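Local coordinates for uncharacterized protein (Bacteroides ovatus CL02T12C04, PDB 6PTM) that probably hydrolyses carrageenan chains from their ends, as an exo-acting carrageenase of glycoside hydrolase family 42, at residues Ile395-Asn403 against Val448-Met457; Leu290-Ile299 against Met364-Phe375. One frame throughout, in Å; residues are numbered along the deposited sequence.

Interaction 1: residues Ile395-Asn403 against Val448-Met457; sequences IMPNLWSDN and VEICMAYDFM. With EDO (1,2-ethanediol), chain D.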
loop_
_atom_site.group_PDB
_atom_site.type_symbol
_atom_site.label_atom_id
_atom_site.label_comp_id
_atom_site.label_asym_id
_atom_site.label_seq_id
_atom_site.Cartn_x
_atom_site.Cartn_y
_atom_site.Cartn_z
ATOM N N ILE A 395 -6.924 2.978 3.267
ATOM C CA ILE A 395 -6.195 4.183 3.744
ATOM C C ILE A 395 -5.257 4.648 2.635
ATOM O O ILE A 395 -4.543 3.806 2.081
ATOM C CB ILE A 395 -5.409 3.882 5.025
ATOM C CG1 ILE A 395 -6.342 3.546 6.191
ATOM C CG2 ILE A 395 -4.484 5.037 5.337
ATOM C CD1 ILE A 395 -5.609 2.863 7.319
ATOM N N MET A 396 -5.232 5.953 2.372
ATOM C CA MET A 396 -4.239 6.541 1.439
ATOM C C MET A 396 -2.912 6.625 2.181
ATOM O O MET A 396 -2.798 7.410 3.098
ATOM C CB MET A 396 -4.680 7.938 1.011
ATOM C CG MET A 396 -5.932 7.930 0.166
ATOM S SD MET A 396 -6.759 9.526 0.240
ATOM C CE MET A 396 -5.419 10.673 -0.151
ATOM N N PRO A 397 -1.854 5.871 1.840
ATOM C CA PRO A 397 -0.637 5.902 2.650
ATOM C C PRO A 397 0.030 7.275 2.764
ATOM O O PRO A 397 0.738 7.467 3.713
ATOM C CB PRO A 397 0.294 4.948 1.916
ATOM C CG PRO A 397 -0.654 3.987 1.252
ATOM C CD PRO A 397 -1.802 4.857 0.787
ATOM N N ASN A 398 -0.171 8.167 1.792
ATOM C CA ASN A 398 0.451 9.525 1.791
ATOM C C ASN A 398 -0.140 10.361 2.953
ATOM O O ASN A 398 0.512 11.338 3.329
ATOM C CB ASN A 398 0.441 10.216 0.401
ATOM C CG ASN A 398 -0.902 10.625 -0.164
ATOM O OD1 ASN A 398 -1.953 10.412 0.426
ATOM N ND2 ASN A 398 -0.878 11.317 -1.289
ATOM N N LEU A 399 -1.249 9.961 3.579
ATOM C CA LEU A 399 -1.738 10.663 4.796
ATOM C C LEU A 399 -0.799 10.393 5.982
ATOM O O LEU A 399 -0.877 11.116 6.952
ATOM C CB LEU A 399 -3.186 10.284 5.091
ATOM C CG LEU A 399 -4.224 10.723 4.068
ATOM C CD1 LEU A 399 -5.612 10.301 4.492
ATOM C CD2 LEU A 399 -4.174 12.230 3.878
ATOM N N TRP A 400 0.107 9.422 5.870
ATOM C CA TRP A 400 1.269 9.248 6.777
ATOM C C TRP A 400 2.594 9.605 6.090
ATOM O O TRP A 400 3.418 10.242 6.765
ATOM C CB TRP A 400 1.339 7.825 7.311
ATOM C CG TRP A 400 2.501 7.605 8.212
ATOM C CD1 TRP A 400 2.552 7.793 9.560
ATOM C CD2 TRP A 400 3.787 7.092 7.832
ATOM N NE1 TRP A 400 3.793 7.458 10.039
ATOM C CE2 TRP A 400 4.571 7.029 8.997
ATOM C CE3 TRP A 400 4.360 6.711 6.619
ATOM C CZ2 TRP A 400 5.899 6.621 8.985
ATOM C CZ3 TRP A 400 5.661 6.254 6.607
ATOM C CH2 TRP A 400 6.422 6.234 7.776
ATOM N N SER A 401 2.830 9.187 4.835
ATOM C CA SER A 401 4.177 9.356 4.215
ATOM C C SER A 401 4.406 10.830 3.821
ATOM O O SER A 401 5.573 11.213 3.742
ATOM C CB SER A 401 4.403 8.400 3.052
ATOM O OG SER A 401 3.401 8.537 2.051
ATOM N N ASP A 402 3.354 11.619 3.580
ATOM C CA ASP A 402 3.460 13.088 3.361
ATOM C C ASP A 402 3.264 13.808 4.710
ATOM O O ASP A 402 3.099 13.132 5.745
ATOM C CB ASP A 402 2.538 13.587 2.249
ATOM C CG ASP A 402 3.002 13.236 0.828
ATOM O OD1 ASP A 402 4.167 12.841 0.653
ATOM O OD2 ASP A 402 2.172 13.321 -0.083
ATOM N N ASN A 403 3.343 15.147 4.705
ATOM C CA ASN A 403 3.542 15.959 5.929
ATOM C C ASN A 403 2.241 16.243 6.689
ATOM O O ASN A 403 2.353 16.547 7.896
ATOM C CB ASN A 403 4.267 17.258 5.596
ATOM C CG ASN A 403 5.693 17.013 5.155
ATOM O OD1 ASN A 403 6.429 16.289 5.824
ATOM N ND2 ASN A 403 6.081 17.523 4.007
ATOM N N VAL A 448 7.869 5.927 -2.388
ATOM C CA VAL A 448 7.840 6.245 -0.928
ATOM C C VAL A 448 6.700 5.456 -0.249
ATOM O O VAL A 448 6.936 4.931 0.852
ATOM C CB VAL A 448 7.750 7.765 -0.648
ATOM C CG1 VAL A 448 7.584 8.040 0.826
ATOM C CG2 VAL A 448 8.994 8.502 -1.118
ATOM N N GLU A 449 5.517 5.366 -0.864
ATOM C CA GLU A 449 4.380 4.626 -0.253
ATOM C C GLU A 449 4.671 3.112 -0.193
ATOM O O GLU A 449 4.518 2.519 0.916
ATOM C CB GLU A 449 3.100 4.968 -0.990
ATOM C CG GLU A 449 2.731 6.421 -0.827
ATOM C CD GLU A 449 1.459 6.801 -1.552
ATOM O OE1 GLU A 449 0.520 5.958 -1.619
ATOM O OE2 GLU A 449 1.439 7.918 -2.064
ATOM N N ILE A 450 5.064 2.467 -1.302
ATOM C CA ILE A 450 5.248 0.980 -1.323
ATOM C C ILE A 450 6.527 0.544 -0.583
ATOM O O ILE A 450 6.637 -0.660 -0.292
ATOM C CB ILE A 450 5.204 0.423 -2.749
ATOM C CG1 ILE A 450 6.279 1.006 -3.667
ATOM C CG2 ILE A 450 3.807 0.577 -3.344
ATOM C CD1 ILE A 450 6.362 0.269 -5.000
ATOM N N CYS A 451 7.495 1.434 -0.345
ATOM C CA CYS A 451 8.693 1.120 0.468
ATOM C C CYS A 451 8.494 1.628 1.909
ATOM O O CYS A 451 8.274 0.821 2.813
ATOM C CB CYS A 451 9.962 1.659 -0.164
ATOM S SG CYS A 451 10.382 0.811 -1.715
ATOM N N MET A 452 8.472 2.934 2.116
ATOM C CA MET A 452 8.521 3.512 3.485
ATOM C C MET A 452 7.183 3.342 4.202
ATOM O O MET A 452 7.234 2.880 5.323
ATOM C CB MET A 452 8.910 4.984 3.494
ATOM C CG MET A 452 9.279 5.415 4.875
ATOM S SD MET A 452 9.928 7.102 4.907
ATOM C CE MET A 452 8.427 8.060 4.704
ATOM N N ALA A 453 6.034 3.640 3.596
ATOM C CA ALA A 453 4.730 3.471 4.298
ATOM C C ALA A 453 4.451 1.973 4.586
ATOM O O ALA A 453 3.986 1.653 5.693
ATOM C CB ALA A 453 3.611 4.109 3.521
ATOM N N TYR A 454 4.698 1.075 3.624
ATOM C CA TYR A 454 4.584 -0.399 3.814
ATOM C C TYR A 454 5.462 -0.812 5.011
ATOM O O TYR A 454 5.016 -1.606 5.886
ATOM C CB TYR A 454 4.867 -1.096 2.471
ATOM C CG TYR A 454 3.676 -1.114 1.531
ATOM C CD1 TYR A 454 2.573 -0.280 1.724
ATOM C CD2 TYR A 454 3.643 -1.963 0.441
ATOM C CE1 TYR A 454 1.487 -0.311 0.869
ATOM C CE2 TYR A 454 2.562 -1.996 -0.428
ATOM C CZ TYR A 454 1.472 -1.191 -0.200
ATOM O OH TYR A 454 0.399 -1.272 -1.041
ATOM N N ASP A 455 6.696 -0.306 5.060
ATOM C CA ASP A 455 7.654 -0.650 6.143
ATOM C C ASP A 455 7.113 -0.155 7.495
ATOM O O ASP A 455 7.309 -0.859 8.515
ATOM C CB ASP A 455 9.069 -0.147 5.823
ATOM C CG ASP A 455 9.755 -0.963 4.729
ATOM O OD1 ASP A 455 9.183 -2.034 4.364
ATOM O OD2 ASP A 455 10.829 -0.508 4.222
ATOM N N PHE A 456 6.431 0.983 7.519
ATOM C CA PHE A 456 5.817 1.499 8.758
ATOM C C PHE A 456 4.670 0.551 9.167
ATOM O O PHE A 456 4.620 0.117 10.337
ATOM C CB PHE A 456 5.442 2.972 8.594
ATOM C CG PHE A 456 4.784 3.559 9.815
ATOM C CD1 PHE A 456 5.545 3.998 10.891
ATOM C CD2 PHE A 456 3.396 3.592 9.930
ATOM C CE1 PHE A 456 4.929 4.511 12.032
ATOM C CE2 PHE A 456 2.788 4.134 11.061
ATOM C CZ PHE A 456 3.550 4.579 12.115
ATOM N N MET A 457 3.760 0.267 8.245
ATOM C CA MET A 457 2.602 -0.623 8.493
ATOM C C MET A 457 3.114 -2.012 8.969
ATOM O O MET A 457 2.550 -2.557 9.934
ATOM C CB MET A 457 1.780 -0.755 7.209
ATOM C CG MET A 457 0.986 0.453 6.834
ATOM S SD MET A 457 0.191 0.199 5.194
ATOM C CE MET A 457 0.518 1.752 4.362
HETATM C C1 EDO D . 8.289 13.365 2.148
HETATM O O1 EDO D . 7.652 12.098 2.037
HETATM C C2 EDO D . 7.329 14.456 2.277
HETATM O O2 EDO D . 6.264 14.336 1.356
HETATM O O HOH W 1 -1.532 7.720 -0.872
#
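In the (β/α)8-barrel expected of a GH42 enzyme, W400 and S401 of the short helix 398-401, which follows barrel strand 391-394, pack against helix 448-460 through M452, A453 and F456. The main element is a face-to-face stack: the five-membered ring of W400 and the ring of F456 have planes 23° apart and centroids at 4.0 Å. W400 NE1 stands over the centre of the F456 ring, while F456 CB makes a CH-pi contact with the W400 six-membered ring. In both residues CG is anti to the backbone N (chi1 179° each), which puts each ring beside its own carbonyl carbon, where the two faces can overlap. M452 CE meets the indole at CZ3, 3.8 Å away. Beside the stack S401 acts as a knob, its side chain seated among V448, E449, M452 and A453, and P397 CB rests on A453 CB at 3.8 Å. No direct hydrogen bond joins the segments; a water bridges them instead, accepting from N398 N at 3.0 Å and donating to E449 OE1. E449 OE1 is thus held by two hydrogen bonds, from the water and S426 N, with P397 CD 3.5 Å from it.

Interaction 2: residues Leu290-Ile299 against Met364-Phe375; sequences LCNEPHWNCI and MAFNMDRVTEWF. With EDO (1,2-ethanediol), chain C.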
loop_
_atom_site.group_PDB
_atom_site.type_symbol
_atom_site.label_atom_id
_atom_site.label_comp_id
_atom_site.label_asym_id
_atom_site.label_seq_id
_atom_site.Cartn_x
_atom_site.Cartn_y
_atom_site.Cartn_z
ATOM N N LEU A 290 -13.852 -0.979 5.529
ATOM C CA LEU A 290 -14.782 -0.162 6.344
ATOM C C LEU A 290 -14.996 1.218 5.710
ATOM O O LEU A 290 -16.037 1.802 6.004
ATOM C CB LEU A 290 -14.291 -0.016 7.787
ATOM C CG LEU A 290 -14.150 -1.318 8.567
ATOM C CD1 LEU A 290 -13.628 -1.055 9.971
ATOM C CD2 LEU A 290 -15.455 -2.095 8.605
ATOM N N CYS A 291 -14.079 1.706 4.869
ATOM C CA CYS A 291 -14.281 2.965 4.129
ATOM C C CYS A 291 -13.228 3.096 3.020
ATOM O O CYS A 291 -12.036 2.785 3.268
ATOM C CB CYS A 291 -14.180 4.174 5.060
ATOM S SG CYS A 291 -14.785 5.718 4.320
ATOM N N ASN A 292 -13.673 3.619 1.881
ATOM C CA ASN A 292 -12.875 4.102 0.725
ATOM C C ASN A 292 -12.202 5.459 1.039
ATOM O O ASN A 292 -12.927 6.460 1.112
ATOM C CB ASN A 292 -13.834 4.264 -0.457
ATOM C CG ASN A 292 -13.134 4.593 -1.751
ATOM O OD1 ASN A 292 -12.848 3.717 -2.594
ATOM N ND2 ASN A 292 -12.861 5.861 -1.908
ATOM N N GLU A 293 -10.870 5.513 1.095
ATOM C CA GLU A 293 -10.046 6.757 1.183
ATOM C C GLU A 293 -10.679 7.717 2.179
ATOM O O GLU A 293 -11.026 8.853 1.839
ATOM C CB GLU A 293 -9.893 7.450 -0.172
ATOM C CG GLU A 293 -9.116 6.608 -1.180
ATOM C CD GLU A 293 -8.560 7.408 -2.353
ATOM O OE1 GLU A 293 -9.130 8.488 -2.640
ATOM O OE2 GLU A 293 -7.582 6.951 -2.960
ATOM N N PRO A 294 -10.922 7.265 3.422
ATOM C CA PRO A 294 -11.425 8.162 4.463
ATOM C C PRO A 294 -10.423 9.282 4.790
ATOM O O PRO A 294 -9.187 9.078 4.694
ATOM C CB PRO A 294 -11.599 7.219 5.665
ATOM C CG PRO A 294 -10.510 6.220 5.440
ATOM C CD PRO A 294 -10.626 5.919 3.953
ATOM N N HIS A 295 -10.976 10.455 5.115
ATOM C CA HIS A 295 -10.238 11.608 5.667
ATOM C C HIS A 295 -11.258 12.660 6.085
ATOM O O HIS A 295 -12.364 12.734 5.450
ATOM C CB HIS A 295 -9.141 12.123 4.715
ATOM C CG HIS A 295 -9.484 12.114 3.251
ATOM N ND1 HIS A 295 -10.124 13.161 2.643
ATOM C CD2 HIS A 295 -9.202 11.225 2.263
ATOM C CE1 HIS A 295 -10.284 12.901 1.358
ATOM N NE2 HIS A 295 -9.702 11.730 1.083
ATOM N N TRP A 296 -10.903 13.356 7.160
ATOM C CA TRP A 296 -11.697 14.410 7.830
ATOM C C TRP A 296 -10.842 15.665 7.933
ATOM O O TRP A 296 -10.648 16.181 9.065
ATOM C CB TRP A 296 -12.185 13.905 9.189
ATOM C CG TRP A 296 -13.287 12.893 9.070
ATOM C CD1 TRP A 296 -14.622 13.144 9.168
ATOM C CD2 TRP A 296 -13.172 11.484 8.799
ATOM N NE1 TRP A 296 -15.343 11.997 9.007
ATOM C CE2 TRP A 296 -14.485 10.956 8.811
ATOM C CE3 TRP A 296 -12.096 10.612 8.629
ATOM C CZ2 TRP A 296 -14.753 9.612 8.595
ATOM C CZ3 TRP A 296 -12.357 9.277 8.422
ATOM C CH2 TRP A 296 -13.667 8.785 8.397
ATOM N N ASN A 297 -10.270 16.070 6.791
ATOM C CA ASN A 297 -9.385 17.253 6.728
ATOM C C ASN A 297 -10.146 18.452 7.295
ATOM O O ASN A 297 -11.346 18.594 7.015
ATOM C CB ASN A 297 -8.902 17.581 5.319
ATOM C CG ASN A 297 -8.088 16.472 4.686
ATOM O OD1 ASN A 297 -7.497 15.656 5.391
ATOM N ND2 ASN A 297 -7.976 16.490 3.353
ATOM N N CYS A 298 -9.452 19.277 8.066
ATOM C CA CYS A 298 -10.070 20.293 8.940
ATOM C C CYS A 298 -9.187 21.554 8.979
ATOM O O CYS A 298 -9.238 22.265 9.980
ATOM C CB CYS A 298 -10.302 19.672 10.314
ATOM S SG CYS A 298 -8.783 19.201 11.182
ATOM N N ILE A 299 -8.383 21.807 7.949
ATOM C CA ILE A 299 -7.641 23.092 7.790
ATOM C C ILE A 299 -8.381 23.936 6.743
ATOM O O ILE A 299 -8.622 23.492 5.592
ATOM C CB ILE A 299 -6.156 22.876 7.469
ATOM C CG1 ILE A 299 -5.475 22.161 8.640
ATOM C CG2 ILE A 299 -5.478 24.205 7.133
ATOM C CD1 ILE A 299 -4.052 21.734 8.379
ATOM N N MET A 364 -6.049 18.211 16.214
ATOM C CA MET A 364 -5.581 17.195 15.245
ATOM C C MET A 364 -5.505 15.828 15.944
ATOM O O MET A 364 -5.879 14.820 15.305
ATOM C CB MET A 364 -4.223 17.561 14.636
ATOM C CG MET A 364 -4.214 18.840 13.834
ATOM S SD MET A 364 -5.677 19.084 12.834
ATOM C CE MET A 364 -5.314 20.709 12.161
ATOM N N ALA A 365 -5.076 15.802 17.215
ATOM C CA ALA A 365 -4.932 14.576 18.023
ATOM C C ALA A 365 -6.329 13.995 18.277
ATOM O O ALA A 365 -6.522 12.787 18.064
ATOM C CB ALA A 365 -4.204 14.906 19.308
ATOM N N PHE A 366 -7.280 14.863 18.645
ATOM C CA PHE A 366 -8.694 14.489 18.844
ATOM C C PHE A 366 -9.234 13.943 17.513
ATOM O O PHE A 366 -9.914 12.904 17.527
ATOM C CB PHE A 366 -9.536 15.655 19.372
ATOM C CG PHE A 366 -11.008 15.446 19.098
ATOM C CD1 PHE A 366 -11.714 14.468 19.779
ATOM C CD2 PHE A 366 -11.675 16.160 18.122
ATOM C CE1 PHE A 366 -13.047 14.225 19.495
ATOM C CE2 PHE A 366 -13.018 15.929 17.849
ATOM C CZ PHE A 366 -13.705 14.963 18.545
ATOM N N ASN A 367 -8.963 14.629 16.392
ATOM C CA ASN A 367 -9.565 14.231 15.103
ATOM C C ASN A 367 -9.108 12.782 14.796
ATOM O O ASN A 367 -9.935 11.946 14.365
ATOM C CB ASN A 367 -9.208 15.227 13.992
ATOM C CG ASN A 367 -10.082 15.103 12.752
ATOM O OD1 ASN A 367 -11.261 14.794 12.867
ATOM N ND2 ASN A 367 -9.522 15.360 11.577
ATOM N N MET A 368 -7.833 12.477 15.017
ATOM C CA MET A 368 -7.319 11.105 14.840
ATOM C C MET A 368 -8.047 10.119 15.755
ATOM O O MET A 368 -8.535 9.091 15.231
ATOM C CB MET A 368 -5.830 11.046 15.124
ATOM C CG MET A 368 -4.978 11.539 13.961
ATOM S SD MET A 368 -3.272 11.371 14.532
ATOM C CE MET A 368 -2.400 12.145 13.173
ATOM N N ASP A 369 -8.117 10.431 17.049
ATOM C CA ASP A 369 -8.711 9.542 18.078
ATOM C C ASP A 369 -10.192 9.314 17.771
ATOM O O ASP A 369 -10.614 8.178 17.913
ATOM C CB ASP A 369 -8.414 10.044 19.495
ATOM C CG ASP A 369 -6.935 9.936 19.858
ATOM O OD1 ASP A 369 -6.170 9.370 19.038
ATOM O OD2 ASP A 369 -6.549 10.404 20.953
ATOM N N ARG A 370 -10.957 10.312 17.337
ATOM C CA ARG A 370 -12.406 10.072 17.130
ATOM C C ARG A 370 -12.592 9.282 15.838
ATOM O O ARG A 370 -13.609 8.587 15.693
ATOM C CB ARG A 370 -13.232 11.358 17.087
ATOM C CG ARG A 370 -12.866 12.308 15.959
ATOM C CD ARG A 370 -14.075 12.785 15.228
ATOM N NE ARG A 370 -13.683 13.661 14.130
ATOM C CZ ARG A 370 -14.543 14.256 13.306
ATOM N NH1 ARG A 370 -14.076 15.027 12.336
ATOM N NH2 ARG A 370 -15.855 14.117 13.478
ATOM N N VAL A 371 -11.671 9.441 14.890
ATOM C CA VAL A 371 -11.772 8.653 13.637
ATOM C C VAL A 371 -11.434 7.203 13.959
ATOM O O VAL A 371 -12.156 6.315 13.509
ATOM C CB VAL A 371 -10.893 9.247 12.517
ATOM C CG1 VAL A 371 -10.736 8.265 11.369
ATOM C CG2 VAL A 371 -11.477 10.578 12.049
ATOM N N THR A 372 -10.342 6.969 14.708
ATOM C CA THR A 372 -9.998 5.610 15.181
ATOM C C THR A 372 -11.224 4.983 15.881
ATOM O O THR A 372 -11.564 3.794 15.588
ATOM C CB THR A 372 -8.755 5.659 16.077
ATOM O OG1 THR A 372 -7.632 6.195 15.366
ATOM C CG2 THR A 372 -8.456 4.304 16.659
ATOM N N GLU A 373 -11.856 5.715 16.793
ATOM C CA GLU A 373 -13.045 5.210 17.555
ATOM C C GLU A 373 -14.184 4.845 16.577
ATOM O O GLU A 373 -14.850 3.790 16.751
ATOM C CB GLU A 373 -13.454 6.229 18.617
ATOM C CG GLU A 373 -14.606 5.754 19.501
ATOM C CD GLU A 373 -15.995 5.839 18.893
ATOM O OE1 GLU A 373 -16.268 6.802 18.136
ATOM O OE2 GLU A 373 -16.813 4.938 19.188
ATOM N N TRP A 374 -14.383 5.650 15.539
ATOM C CA TRP A 374 -15.446 5.410 14.545
ATOM C C TRP A 374 -15.210 4.052 13.879
ATOM O O TRP A 374 -16.149 3.248 13.776
ATOM C CB TRP A 374 -15.476 6.585 13.563
ATOM C CG TRP A 374 -16.148 6.295 12.255
ATOM C CD1 TRP A 374 -15.569 6.199 11.018
ATOM C CD2 TRP A 374 -17.545 6.068 12.067
ATOM N NE1 TRP A 374 -16.518 5.949 10.071
ATOM C CE2 TRP A 374 -17.734 5.836 10.686
ATOM C CE3 TRP A 374 -18.648 6.049 12.930
ATOM C CZ2 TRP A 374 -18.997 5.614 10.149
ATOM C CZ3 TRP A 374 -19.896 5.843 12.391
ATOM C CH2 TRP A 374 -20.058 5.606 11.026
ATOM N N PHE A 375 -13.981 3.798 13.442
ATOM C CA PHE A 375 -13.626 2.541 12.748
ATOM C C PHE A 375 -13.683 1.383 13.741
ATOM O O PHE A 375 -14.073 0.272 13.286
ATOM C CB PHE A 375 -12.289 2.682 12.020
ATOM C CG PHE A 375 -12.423 3.471 10.752
ATOM C CD1 PHE A 375 -13.266 3.040 9.746
ATOM C CD2 PHE A 375 -11.760 4.672 10.584
ATOM C CE1 PHE A 375 -13.402 3.774 8.585
ATOM C CE2 PHE A 375 -11.908 5.408 9.425
ATOM C CZ PHE A 375 -12.751 4.977 8.442
HETATM C C1 EDO C . -3.445 11.359 18.706
HETATM O O1 EDO C . -3.515 10.046 19.181
HETATM C C2 EDO C . -2.134 11.966 19.094
HETATM O O2 EDO C . -2.020 12.274 20.467
#
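W296 places CG anti to its own carbonyl carbon (chi1 -73°), and N367 CG is anti to the backbone N (chi1 -164°); these two choices bring the indole onto helix 358-385 and the amide within hydrogen-bonding distance of W296 O. N367 ND2 donates to W296 O at 2.9 Å. The donor stands 36° out of the carbonyl plane, so the bond does not follow a lone pair. The other end of the amide is held from within the helix: R370 NE and NH1 both donate to N367 OD1, at 3.0 and 2.9 Å, a side-on grip with the oxygen at the guanidinium edge and in its plane. Because both amide ends are engaged, the geometry fixes the rotation of N367, and R370 holds the amide in place from one turn along the helix. R370 NH2 in turn reaches N259.

Apolar contacts extend along both sides of this polar centre. V371 CG2 lies over one face of the W296 indole, offset toward the rim, and approaches CE3 to 3.5 Å. F375 CZ comes to the indole edge near CH2. The rim of the F375 ring is itself lined by C291 CB, 3.6 Å from CE1, and by P294 CB, 3.8 Å from CZ. At the other end C298 SG meets M364 SD at 3.5 Å, and M364 CE reaches I299 CG1.

Strand 288-292, helix 358-385 and the adjacent parallel strand 391-394 form a beta-alpha-beta crossover, consistent with the (β/α)8-barrel expected of a GH42 enzyme. L290 and C291 are backbone-bonded to H392 and K394 of that neighbouring strand region, helix 310-324 touches A365, F366 and R370, and helix 411-417 meets T372 and F375.

How the interactions relate
Both contacts are buried, yet interaction 1 lies about 7 Å from the chain centre and interaction 2 about 19 Å, centre to centre. Their first segments lie at the C-terminal ends of neighbouring parallel strands, 290-299 including the end of 288-292 and 395-403 following 391-394; helix 358-385 of interaction 2 leads into the latter. Their centres are about 16 Å apart, and the two meet directly: M396 SD packs on H295 CD2 at 3.6 Å, and L399 CD1 lies 3.8 Å from P294 O. Helix 411-417 is a shared neighbour, with L414 touching both I395 and F375. Chemically, interaction 1 relies on a ring stack and a bridging water, whereas interaction 2 adds a direct amide-to-carbonyl bond backed by an arginine.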